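Local coordinates for protein ethylbenzene dehydrogenase alpha-subunit (Aromatoleum aromaticum, PDB 2IVF) that belongs to the molybdopterin oxidoreductase family as an alpha-subunit, carrying a molybdenum atom, an iron/sulfur cluster and the ligands MGD and MD1, at residues T599-M611 against K628-S642. Sequence-based numbering, arbitrary orientation.
With MD1 (phosphoric acid 4-(2-amino-4-oxo-3,4,5,6,-tetrahydro-pteridin-6-yl)-2-hydroxy-3,4-dimercapto-but-3-en-yl ester guanylate ester), chain N.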
ATOM      1  N   THR A 599      -3.904  27.193  28.479  1.00 31.23           N
ATOM      2  CA  THR A 599      -3.333  27.331  27.143  1.00 30.65           C
ATOM      3  C   THR A 599      -2.388  26.179  26.881  1.00 30.01           C
ATOM      4  O   THR A 599      -1.417  25.995  27.621  1.00 30.57           O
ATOM      5  CB  THR A 599      -2.462  28.581  27.045  1.00 30.99           C
ATOM      6  OG1 THR A 599      -3.116  29.664  27.684  1.00 31.72           O
ATOM      7  CG2 THR A 599      -2.190  28.924  25.607  1.00 31.76           C
ATOM      8  N   PRO A 600      -2.631  25.416  25.825  1.00 28.96           N
ATOM      9  CA  PRO A 600      -1.616  24.427  25.479  1.00 28.33           C
ATOM     10  C   PRO A 600      -0.280  25.129  25.211  1.00 27.64           C
ATOM     11  O   PRO A 600      -0.273  26.182  24.560  1.00 27.15           O
ATOM     12  CB  PRO A 600      -2.144  23.792  24.192  1.00 28.72           C
ATOM     13  CG  PRO A 600      -3.425  24.400  23.900  1.00 29.31           C
ATOM     14  CD  PRO A 600      -3.760  25.442  24.884  1.00 29.10           C
ATOM     15  N   GLN A 601       0.818  24.590  25.750  1.00 26.01           N
ATOM     16  CA  GLN A 601       2.145  25.224  25.593  1.00 26.03           C
ATOM     17  C   GLN A 601       3.222  24.305  25.059  1.00 24.94           C
ATOM     18  O   GLN A 601       4.168  24.775  24.427  1.00 24.43           O
ATOM     19  CB  GLN A 601       2.625  25.845  26.897  1.00 26.07           C
ATOM     20  CG  GLN A 601       1.709  26.971  27.361  1.00 27.07           C
ATOM     21  CD  GLN A 601       2.420  28.044  28.105  1.00 30.29           C
ATOM     22  OE1 GLN A 601       3.206  27.784  29.026  1.00 39.00           O
ATOM     23  NE2 GLN A 601       2.146  29.283  27.728  1.00 34.71           N
ATOM     24  N   VAL A 602       3.097  23.016  25.353  1.00 24.04           N
ATOM     25  CA  VAL A 602       4.064  22.008  24.897  1.00 22.76           C
ATOM     26  C   VAL A 602       3.337  20.872  24.197  1.00 23.11           C
ATOM     27  O   VAL A 602       2.390  20.287  24.720  1.00 22.46           O
ATOM     28  CB  VAL A 602       4.935  21.508  26.053  1.00 22.88           C
ATOM     29  CG1 VAL A 602       5.970  20.485  25.557  1.00 20.54           C
ATOM     30  CG2 VAL A 602       5.615  22.666  26.701  1.00 21.63           C
ATOM     31  N   TYR A 603       3.808  20.552  22.995  1.00 22.15           N
ATOM     32  CA  TYR A 603       3.074  19.699  22.108  1.00 23.06           C
ATOM     33  C   TYR A 603       4.026  18.694  21.594  1.00 22.73           C
ATOM     34  O   TYR A 603       5.021  19.056  21.009  1.00 23.92           O
ATOM     35  CB  TYR A 603       2.494  20.528  20.976  1.00 22.72           C
ATOM     36  CG  TYR A 603       1.672  19.755  20.008  1.00 24.03           C
ATOM     37  CD1 TYR A 603       2.273  19.108  18.913  1.00 25.31           C
ATOM     38  CD2 TYR A 603       0.291  19.670  20.151  1.00 23.54           C
ATOM     39  CE1 TYR A 603       1.509  18.424  18.008  1.00 24.38           C
ATOM     40  CE2 TYR A 603      -0.474  18.999  19.235  1.00 23.32           C
ATOM     41  CZ  TYR A 603       0.130  18.378  18.178  1.00 23.46           C
ATOM     42  OH  TYR A 603      -0.640  17.688  17.278  1.00 23.00           O
ATOM     43  N   MET A 604       3.726  17.424  21.847  1.00 22.64           N
ATOM     44  CA  MET A 604       4.600  16.338  21.474  1.00 21.85           C
ATOM     45  C   MET A 604       4.030  15.586  20.281  1.00 21.92           C
ATOM     46  O   MET A 604       2.895  15.122  20.311  1.00 22.31           O
ATOM     47  CB  MET A 604       4.749  15.387  22.651  1.00 22.51           C
ATOM     48  CG  MET A 604       5.527  14.163  22.374  1.00 21.43           C
ATOM     49  SD  MET A 604       5.855  13.351  23.922  1.00 22.26           S
ATOM     50  CE  MET A 604       6.525  11.787  23.383  1.00 21.32           C
ATOM     51  N   LEU A 605       4.840  15.489  19.231  1.00 21.53           N
ATOM     52  CA  LEU A 605       4.516  14.707  18.026  1.00 22.04           C
ATOM     53  C   LEU A 605       5.202  13.360  18.144  1.00 22.83           C
ATOM     54  O   LEU A 605       6.438  13.282  18.222  1.00 24.36           O
ATOM     55  CB  LEU A 605       5.006  15.429  16.773  1.00 22.27           C
ATOM     56  CG  LEU A 605       4.320  16.721  16.356  1.00 23.11           C
ATOM     57  CD1 LEU A 605       5.250  17.559  15.478  1.00 24.46           C
ATOM     58  CD2 LEU A 605       3.041  16.356  15.612  1.00 21.66           C
ATOM     59  N   LEU A 606       4.403  12.301  18.197  1.00 22.59           N
ATOM     60  CA  LEU A 606       4.884  10.935  18.265  1.00 22.85           C
ATOM     61  C   LEU A 606       3.855  10.093  17.531  1.00 22.55           C
ATOM     62  O   LEU A 606       2.660  10.123  17.890  1.00 22.90           O
ATOM     63  CB  LEU A 606       4.998  10.470  19.708  1.00 22.08           C
ATOM     64  CG  LEU A 606       5.255   8.965  19.887  1.00 23.81           C
ATOM     65  CD1 LEU A 606       6.641   8.530  19.320  1.00 27.04           C
ATOM     66  CD2 LEU A 606       5.114   8.643  21.401  1.00 24.83           C
ATOM     67  N   SER A 607       4.286   9.429  16.471  1.00 22.90           N
ATOM     68  CA  SER A 607       3.387   8.625  15.632  1.00 23.20           C
ATOM     69  C   SER A 607       2.084   9.389  15.286  1.00 22.55           C
ATOM     70  O   SER A 607       0.964   8.846  15.313  1.00 21.94           O
ATOM     71  CB  SER A 607       3.101   7.274  16.284  1.00 24.12           C
ATOM     72  OG  SER A 607       4.324   6.656  16.658  1.00 26.13           O
ATOM     73  N   GLN A 608       2.273  10.643  14.893  1.00 22.56           N
ATOM     74  CA  GLN A 608       1.162  11.489  14.565  1.00 22.79           C
ATOM     75  C   GLN A 608       1.654  12.640  13.709  1.00 22.06           C
ATOM     76  O   GLN A 608       2.764  13.141  13.902  1.00 21.85           O
ATOM     77  CB  GLN A 608       0.530  12.004  15.849  1.00 23.50           C
ATOM     78  CG  GLN A 608      -0.851  12.600  15.656  1.00 23.11           C
ATOM     79  CD  GLN A 608      -0.932  14.119  15.743  1.00 22.63           C
ATOM     80  OE1 GLN A 608      -1.813  14.707  15.087  1.00 22.93           O
ATOM     81  NE2 GLN A 608      -0.041  14.778  16.565  1.00 22.22           N
ATOM     82  N   ASN A 609       0.799  13.083  12.786  1.00 22.32           N
ATOM     83  CA  ASN A 609       1.197  14.038  11.741  1.00 21.63           C
ATOM     84  C   ASN A 609      -0.014  14.931  11.482  1.00 22.40           C
ATOM     85  O   ASN A 609      -0.714  14.709  10.540  1.00 23.54           O
ATOM     86  CB  ASN A 609       1.591  13.176  10.514  1.00 21.34           C
ATOM     87  CG  ASN A 609       2.198  13.951   9.353  1.00 20.71           C
ATOM     88  OD1 ASN A 609       2.550  15.120   9.459  1.00 22.39           O
ATOM     89  ND2 ASN A 609       2.334  13.281   8.234  1.00 19.86           N
ATOM     90  N   PRO A 610      -0.300  15.900  12.370  1.00 22.61           N
ATOM     91  CA  PRO A 610      -1.575  16.641  12.307  1.00 22.62           C
ATOM     92  C   PRO A 610      -1.785  17.416  11.025  1.00 22.65           C
ATOM     93  O   PRO A 610      -2.922  17.635  10.609  1.00 22.64           O
ATOM     94  CB  PRO A 610      -1.508  17.611  13.509  1.00 23.27           C
ATOM     95  CG  PRO A 610      -0.081  17.734  13.873  1.00 22.46           C
ATOM     96  CD  PRO A 610       0.546  16.374  13.480  1.00 23.27           C
ATOM     97  N   MET A 611      -0.695  17.849  10.381  1.00 23.20           N
ATOM     98  CA  MET A 611      -0.849  18.616   9.165  1.00 23.67           C
ATOM     99  C   MET A 611      -1.634  17.873   8.075  1.00 23.87           C
ATOM    100  O   MET A 611      -2.262  18.525   7.246  1.00 24.40           O
ATOM    101  CB  MET A 611       0.481  19.080   8.627  1.00 24.08           C
ATOM    102  CG  MET A 611       1.157  20.089   9.519  1.00 22.09           C
ATOM    103  SD  MET A 611       0.254  21.680   9.713  1.00 27.25           S
ATOM    104  CE  MET A 611       0.329  22.295   8.054  1.00 25.65           C
ATOM    105  N   LYS A 628       0.274  29.598  19.949  1.00 23.86           N
ATOM    106  CA  LYS A 628       0.155  29.546  21.415  1.00 24.20           C
ATOM    107  C   LYS A 628       1.243  28.660  21.997  1.00 24.06           C
ATOM    108  O   LYS A 628       1.533  28.713  23.172  1.00 23.87           O
ATOM    109  CB  LYS A 628      -1.178  28.928  21.812  1.00 25.00           C
ATOM    110  CG  LYS A 628      -2.399  29.714  21.468  1.00 26.59           C
ATOM    111  CD  LYS A 628      -3.626  28.763  21.375  1.00 25.27           C
ATOM    112  CE  LYS A 628      -4.893  29.592  21.246  1.00 28.93           C
ATOM    113  NZ  LYS A 628      -6.159  28.882  21.503  1.00 27.83           N
ATOM    114  N   LEU A 629       1.815  27.812  21.157  1.00 23.63           N
ATOM    115  CA  LEU A 629       2.745  26.786  21.618  1.00 23.52           C
ATOM    116  C   LEU A 629       4.152  27.326  21.759  1.00 23.38           C
ATOM    117  O   LEU A 629       4.689  27.909  20.807  1.00 23.97           O
ATOM    118  CB  LEU A 629       2.746  25.594  20.653  1.00 22.32           C
ATOM    119  CG  LEU A 629       1.461  24.764  20.588  1.00 20.98           C
ATOM    120  CD1 LEU A 629       1.627  23.711  19.551  1.00 20.37           C
ATOM    121  CD2 LEU A 629       1.164  24.115  21.961  1.00 19.26           C
ATOM    122  N   LYS A 630       4.732  27.114  22.944  1.00 23.79           N
ATOM    123  CA  LYS A 630       6.129  27.476  23.247  1.00 23.75           C
ATOM    124  C   LYS A 630       7.106  26.411  22.723  1.00 23.85           C
ATOM    125  O   LYS A 630       8.259  26.727  22.383  1.00 24.22           O
ATOM    126  CB  LYS A 630       6.341  27.598  24.751  1.00 25.11           C
ATOM    127  CG  LYS A 630       5.606  28.765  25.389  1.00 30.08           C
ATOM    128  CD  LYS A 630       6.245  30.139  25.101  1.00 33.99           C
ATOM    129  CE  LYS A 630       7.348  30.486  26.110  1.00 36.47           C
ATOM    130  NZ  LYS A 630       7.965  31.859  25.946  1.00 38.71           N
ATOM    131  N   MET A 631       6.663  25.159  22.700  1.00 22.18           N
ATOM    132  CA  MET A 631       7.523  24.057  22.245  1.00 22.08           C
ATOM    133  C   MET A 631       6.730  23.037  21.491  1.00 21.85           C
ATOM    134  O   MET A 631       5.752  22.467  21.997  1.00 21.26           O
ATOM    135  CB  MET A 631       8.204  23.387  23.445  1.00 20.93           C
ATOM    136  CG  MET A 631       8.926  22.102  23.170  1.00 21.69           C
ATOM    137  SD  MET A 631      10.313  22.313  22.036  1.00 22.85           S
ATOM    138  CE  MET A 631      11.371  23.426  23.028  1.00 19.96           C
ATOM    139  N   ILE A 632       7.217  22.737  20.293  1.00 21.67           N
ATOM    140  CA  ILE A 632       6.702  21.657  19.524  1.00 21.76           C
ATOM    141  C   ILE A 632       7.875  20.763  19.296  1.00 21.76           C
ATOM    142  O   ILE A 632       8.886  21.206  18.741  1.00 21.11           O
ATOM    143  CB  ILE A 632       6.163  22.127  18.162  1.00 22.14           C
ATOM    144  CG1 ILE A 632       5.116  23.202  18.380  1.00 22.83           C
ATOM    145  CG2 ILE A 632       5.619  20.933  17.415  1.00 21.33           C
ATOM    146  CD1 ILE A 632       4.565  23.888  17.080  1.00 21.01           C
ATOM    147  N   PHE A 633       7.777  19.519  19.746  1.00 22.27           N
ATOM    148  CA  PHE A 633       8.875  18.597  19.511  1.00 22.25           C
ATOM    149  C   PHE A 633       8.355  17.293  18.964  1.00 22.89           C
ATOM    150  O   PHE A 633       7.232  16.860  19.267  1.00 23.05           O
ATOM    151  CB  PHE A 633       9.745  18.407  20.751  1.00 22.76           C
ATOM    152  CG  PHE A 633       9.062  17.666  21.900  1.00 22.45           C
ATOM    153  CD1 PHE A 633       8.170  18.319  22.727  1.00 21.83           C
ATOM    154  CD2 PHE A 633       9.330  16.325  22.150  1.00 22.41           C
ATOM    155  CE1 PHE A 633       7.590  17.662  23.815  1.00 24.17           C
ATOM    156  CE2 PHE A 633       8.703  15.664  23.212  1.00 23.01           C
ATOM    157  CZ  PHE A 633       7.846  16.334  24.034  1.00 22.30           C
ATOM    158  N   ALA A 634       9.173  16.691  18.118  1.00 21.95           N
ATOM    159  CA  ALA A 634       8.803  15.500  17.415  1.00 22.19           C
ATOM    160  C   ALA A 634       9.800  14.407  17.716  1.00 21.92           C
ATOM    161  O   ALA A 634      11.020  14.659  17.754  1.00 20.98           O
ATOM    162  CB  ALA A 634       8.767  15.749  15.948  1.00 21.06           C
ATOM    163  N   LEU A 635       9.263  13.204  17.909  1.00 20.90           N
ATOM    164  CA  LEU A 635      10.042  11.991  17.970  1.00 22.24           C
ATOM    165  C   LEU A 635       9.770  11.270  16.680  1.00 21.19           C
ATOM    166  O   LEU A 635       8.729  10.619  16.534  1.00 21.65           O
ATOM    167  CB  LEU A 635       9.645  11.125  19.142  1.00 21.62           C
ATOM    168  CG  LEU A 635      10.268  11.498  20.470  1.00 22.21           C
ATOM    169  CD1 LEU A 635       9.599  12.727  20.975  1.00 22.51           C
ATOM    170  CD2 LEU A 635      10.134  10.323  21.479  1.00 23.89           C
ATOM    171  N   GLU A 636      10.701  11.424  15.743  1.00 21.74           N
ATOM    172  CA  GLU A 636      10.501  10.968  14.385  1.00 22.48           C
ATOM    173  C   GLU A 636      11.647  10.180  13.816  1.00 22.65           C
ATOM    174  O   GLU A 636      12.826  10.358  14.164  1.00 23.08           O
ATOM    175  CB  GLU A 636      10.230  12.191  13.483  1.00 23.00           C
ATOM    176  CG  GLU A 636       8.774  12.464  13.169  1.00 22.31           C
ATOM    177  CD  GLU A 636       8.074  11.450  12.317  1.00 26.12           C
ATOM    178  OE1 GLU A 636       8.673  10.422  11.867  1.00 23.72           O
ATOM    179  OE2 GLU A 636       6.869  11.699  12.082  1.00 26.66           O
ATOM    180  N   THR A 637      11.296   9.307  12.895  1.00 24.42           N
ATOM    181  CA  THR A 637      12.250   8.654  12.035  1.00 24.43           C
ATOM    182  C   THR A 637      12.376   9.399  10.726  1.00 25.13           C
ATOM    183  O   THR A 637      13.360   9.243  10.000  1.00 25.32           O
ATOM    184  CB  THR A 637      11.782   7.239  11.696  1.00 26.14           C
ATOM    185  OG1 THR A 637      10.450   7.314  11.192  1.00 26.38           O
ATOM    186  CG2 THR A 637      11.810   6.366  12.949  1.00 24.65           C
ATOM    187  N   ARG A 638      11.379  10.224  10.438  1.00 24.05           N
ATOM    188  CA  ARG A 638      11.173  10.738   9.120  1.00 25.08           C
ATOM    189  C   ARG A 638      10.781  12.232   9.212  1.00 24.04           C
ATOM    190  O   ARG A 638      10.167  12.678  10.195  1.00 23.36           O
ATOM    191  CB  ARG A 638      10.070   9.871   8.500  1.00 24.89           C
ATOM    192  CG  ARG A 638       9.618  10.157   7.109  1.00 25.65           C
ATOM    193  CD  ARG A 638       8.326   9.360   6.795  1.00 24.50           C
ATOM    194  NE  ARG A 638       7.205  10.052   7.406  1.00 24.76           N
ATOM    195  CZ  ARG A 638       6.498  11.012   6.816  1.00 25.28           C
ATOM    196  NH1 ARG A 638       6.754  11.407   5.568  1.00 25.70           N
ATOM    197  NH2 ARG A 638       5.558  11.602   7.495  1.00 22.51           N
ATOM    198  N   MET A 639      11.175  13.010   8.208  1.00 24.56           N
ATOM    199  CA  MET A 639      10.819  14.426   8.184  1.00 24.35           C
ATOM    200  C   MET A 639       9.400  14.576   7.643  1.00 24.53           C
ATOM    201  O   MET A 639       9.166  14.781   6.440  1.00 23.30           O
ATOM    202  CB  MET A 639      11.817  15.281   7.423  1.00 24.20           C
ATOM    203  CG  MET A 639      11.481  16.738   7.526  1.00 26.93           C
ATOM    204  SD  MET A 639      11.623  17.385   9.207  1.00 30.93           S
ATOM    205  CE  MET A 639      13.383  17.548   9.419  1.00 29.70           C
ATOM    206  N   SER A 640       8.445  14.398   8.554  1.00 24.67           N
ATOM    207  CA  SER A 640       7.028  14.552   8.229  1.00 24.01           C
ATOM    208  C   SER A 640       6.714  16.002   7.997  1.00 23.92           C
ATOM    209  O   SER A 640       7.462  16.869   8.395  1.00 24.14           O
ATOM    210  CB  SER A 640       6.147  14.019   9.373  1.00 24.47           C
ATOM    211  OG  SER A 640       6.213  14.847  10.501  1.00 25.66           O
ATOM    212  N   SER A 641       5.582  16.254   7.351  1.00 23.21           N
ATOM    213  CA  SER A 641       5.142  17.600   7.134  1.00 23.13           C
ATOM    214  C   SER A 641       4.952  18.314   8.451  1.00 22.43           C
ATOM    215  O   SER A 641       5.265  19.516   8.557  1.00 23.04           O
ATOM    216  CB  SER A 641       3.850  17.616   6.307  1.00 22.44           C
ATOM    217  OG  SER A 641       2.817  16.984   6.992  1.00 22.26           O
ATOM    218  N   SER A 642       4.473  17.599   9.478  1.00 22.08           N
ATOM    219  CA  SER A 642       4.274  18.248  10.796  1.00 22.97           C
ATOM    220  C   SER A 642       5.578  18.538  11.540  1.00 21.74           C
ATOM    221  O   SER A 642       5.686  19.567  12.226  1.00 23.45           O
ATOM    222  CB  SER A 642       3.295  17.461  11.694  1.00 22.58           C
ATOM    223  OG  SER A 642       2.091  17.199  10.987  1.00 22.96           O
TER
HETATM  224  PB  MD1 N1987      -0.879   9.469  11.483  1.00 16.59           P
HETATM  225  O3B MD1 N1987       0.033   8.998  10.280  1.00 15.03           O
HETATM  226  O1B MD1 N1987      -0.720   8.467  12.568  1.00 15.52           O
HETATM  227  O2B MD1 N1987      -0.801  10.927  11.726  1.00 15.68           O
HETATM  228  O3A MD1 N1987      -2.325   9.251  10.868  1.00 16.15           O
HETATM  229  C10 MD1 N1987      -3.051   8.010  10.994  1.00 17.02           C
HETATM  230  C11 MD1 N1987      -4.273   8.209  10.111  1.00 17.07           C
HETATM  231  O11 MD1 N1987      -3.756   8.007   8.752  1.00 18.30           O
HETATM  232  C12 MD1 N1987      -5.301   7.146  10.393  1.00 17.74           C
HETATM  233  S12 MD1 N1987      -4.909   5.712  11.240  1.00 18.07           S
HETATM  234  C13 MD1 N1987      -6.584   7.254   9.918  1.00 16.61           C
HETATM  235  S13 MD1 N1987      -7.744   6.055  10.170  1.00 15.35           S
HETATM  236  C14 MD1 N1987      -7.062   8.440   9.172  1.00 17.48           C
HETATM  237  N15 MD1 N1987      -7.535   8.264   7.841  1.00 15.70           N
HETATM  238  C16 MD1 N1987      -7.868   9.336   7.055  1.00 15.37           C
HETATM  239  C15 MD1 N1987      -8.433   9.068   5.822  1.00 17.69           C
HETATM  240  O14 MD1 N1987      -8.645   7.887   5.437  1.00 14.42           O
HETATM  241  N17 MD1 N1987      -8.667  10.162   5.053  1.00 16.59           N
HETATM  242  C17 MD1 N1987      -8.424  11.456   5.515  1.00 16.80           C
HETATM  243  N16 MD1 N1987      -8.717  12.448   4.687  1.00 15.57           N
HETATM  244  N18 MD1 N1987      -7.919  11.678   6.739  1.00 14.92           N
HETATM  245  C20 MD1 N1987      -7.650  10.641   7.503  1.00 16.65           C
HETATM  246  N8  MD1 N1987      -7.187  10.861   8.761  1.00 14.77           N
HETATM  247  C7  MD1 N1987      -6.778   9.833   9.679  1.00 16.37           C
HETATM  248  PA  MD1 N1987       1.374   9.593   9.616  1.00 15.83           P
HETATM  249  O1A MD1 N1987       2.028   8.422   8.959  1.00 15.08           O
HETATM  250  O2A MD1 N1987       0.984  10.727   8.748  1.00 17.48           O
HETATM  251  O5' MD1 N1987       2.265  10.133  10.803  1.00 17.74           O
HETATM  252  C5' MD1 N1987       2.863   9.150  11.641  1.00 16.74           C
HETATM  253  C4' MD1 N1987       4.301   9.433  11.786  1.00 14.91           C
HETATM  254  O4' MD1 N1987       4.795   8.301  12.492  1.00 17.51           O
HETATM  255  C1' MD1 N1987       6.150   8.178  12.058  1.00 16.62           C
HETATM  256  N9  MD1 N1987       6.753   6.864  12.321  1.00 17.49           N
HETATM  257  C4  MD1 N1987       7.633   6.652  13.289  1.00 17.93           C
HETATM  258  N3  MD1 N1987       8.127   7.512  14.210  1.00 16.65           N
HETATM  259  C2  MD1 N1987       9.005   7.088  15.119  1.00 16.66           C
HETATM  260  N2  MD1 N1987       9.495   7.940  16.059  1.00 16.03           N
HETATM  261  N1  MD1 N1987       9.449   5.783  15.034  1.00 18.55           N
HETATM  262  C6  MD1 N1987       8.993   4.860  14.125  1.00 15.70           C
HETATM  263  O6  MD1 N1987       9.404   3.701  14.182  1.00 16.51           O
HETATM  264  C5  MD1 N1987       8.029   5.306  13.208  1.00 17.73           C
HETATM  265  N7  MD1 N1987       7.378   4.755  12.189  1.00 15.71           N
HETATM  266  C8  MD1 N1987       6.601   5.708  11.667  1.00 16.68           C
HETATM  267  C2' MD1 N1987       6.096   8.420  10.553  1.00 17.27           C
HETATM  268  O2' MD1 N1987       7.354   8.869   9.992  1.00 18.21           O
HETATM  269  C3' MD1 N1987       4.953   9.433  10.398  1.00 16.04           C
HETATM  270  O3' MD1 N1987       5.442  10.764  10.085  1.00 15.84           O
HETATM  271  O   HOH W   1       6.752   9.745  15.014  1.00 17.21           O
HETATM  272  O   HOH W   2       5.332  13.756  12.730  1.00 16.82           O
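Met604 lies across the Phe633 ring where parallel strands 602-606 and 631-636 pair. Its CA stands over one ring face, 4.2 Å from the Phe633 centroid, and its extended chain brings SD obliquely beside the same ring, a Met-aromatic contact. Phe633 CG sits between its own backbone N and carbonyl carbon (chi1 68°), which tips the ring toward strand 602-606; beta-branched Val602, at home in a strand, sets CG1 at the ring's edge, 3.7 Å from Phe633 CE1. On the other face of the sheet, Leu605 CB meets Ala634 CB at 3.9 Å, the small alanine allowing close approach.

Beyond the strands, Asn609 works with both ends of its amide. Asn609 OD1 takes Ser642 OG on an in-plane lone pair at 2.6 Å, and also Ser642 N; this probably fixes the amide's rotation, with Asn609 ND2 turned to MD1 O2A (2.9 Å). Ser642 OG accepts a bond from Met611 N. Glu636 OE1 and OE2 receive the MD1 ribose hydroxyls O2' and O3', and Arg638 NE and NH2 donate to them from the guanidinium edge; Asp922 pairs with Arg638.

Helix 617-625 makes the right-handed beta-alpha-beta crossover, packing on Tyr603, while helix 163-181 covers Val602 and Met631, and strands 186-188 and 648-651 flank the pair.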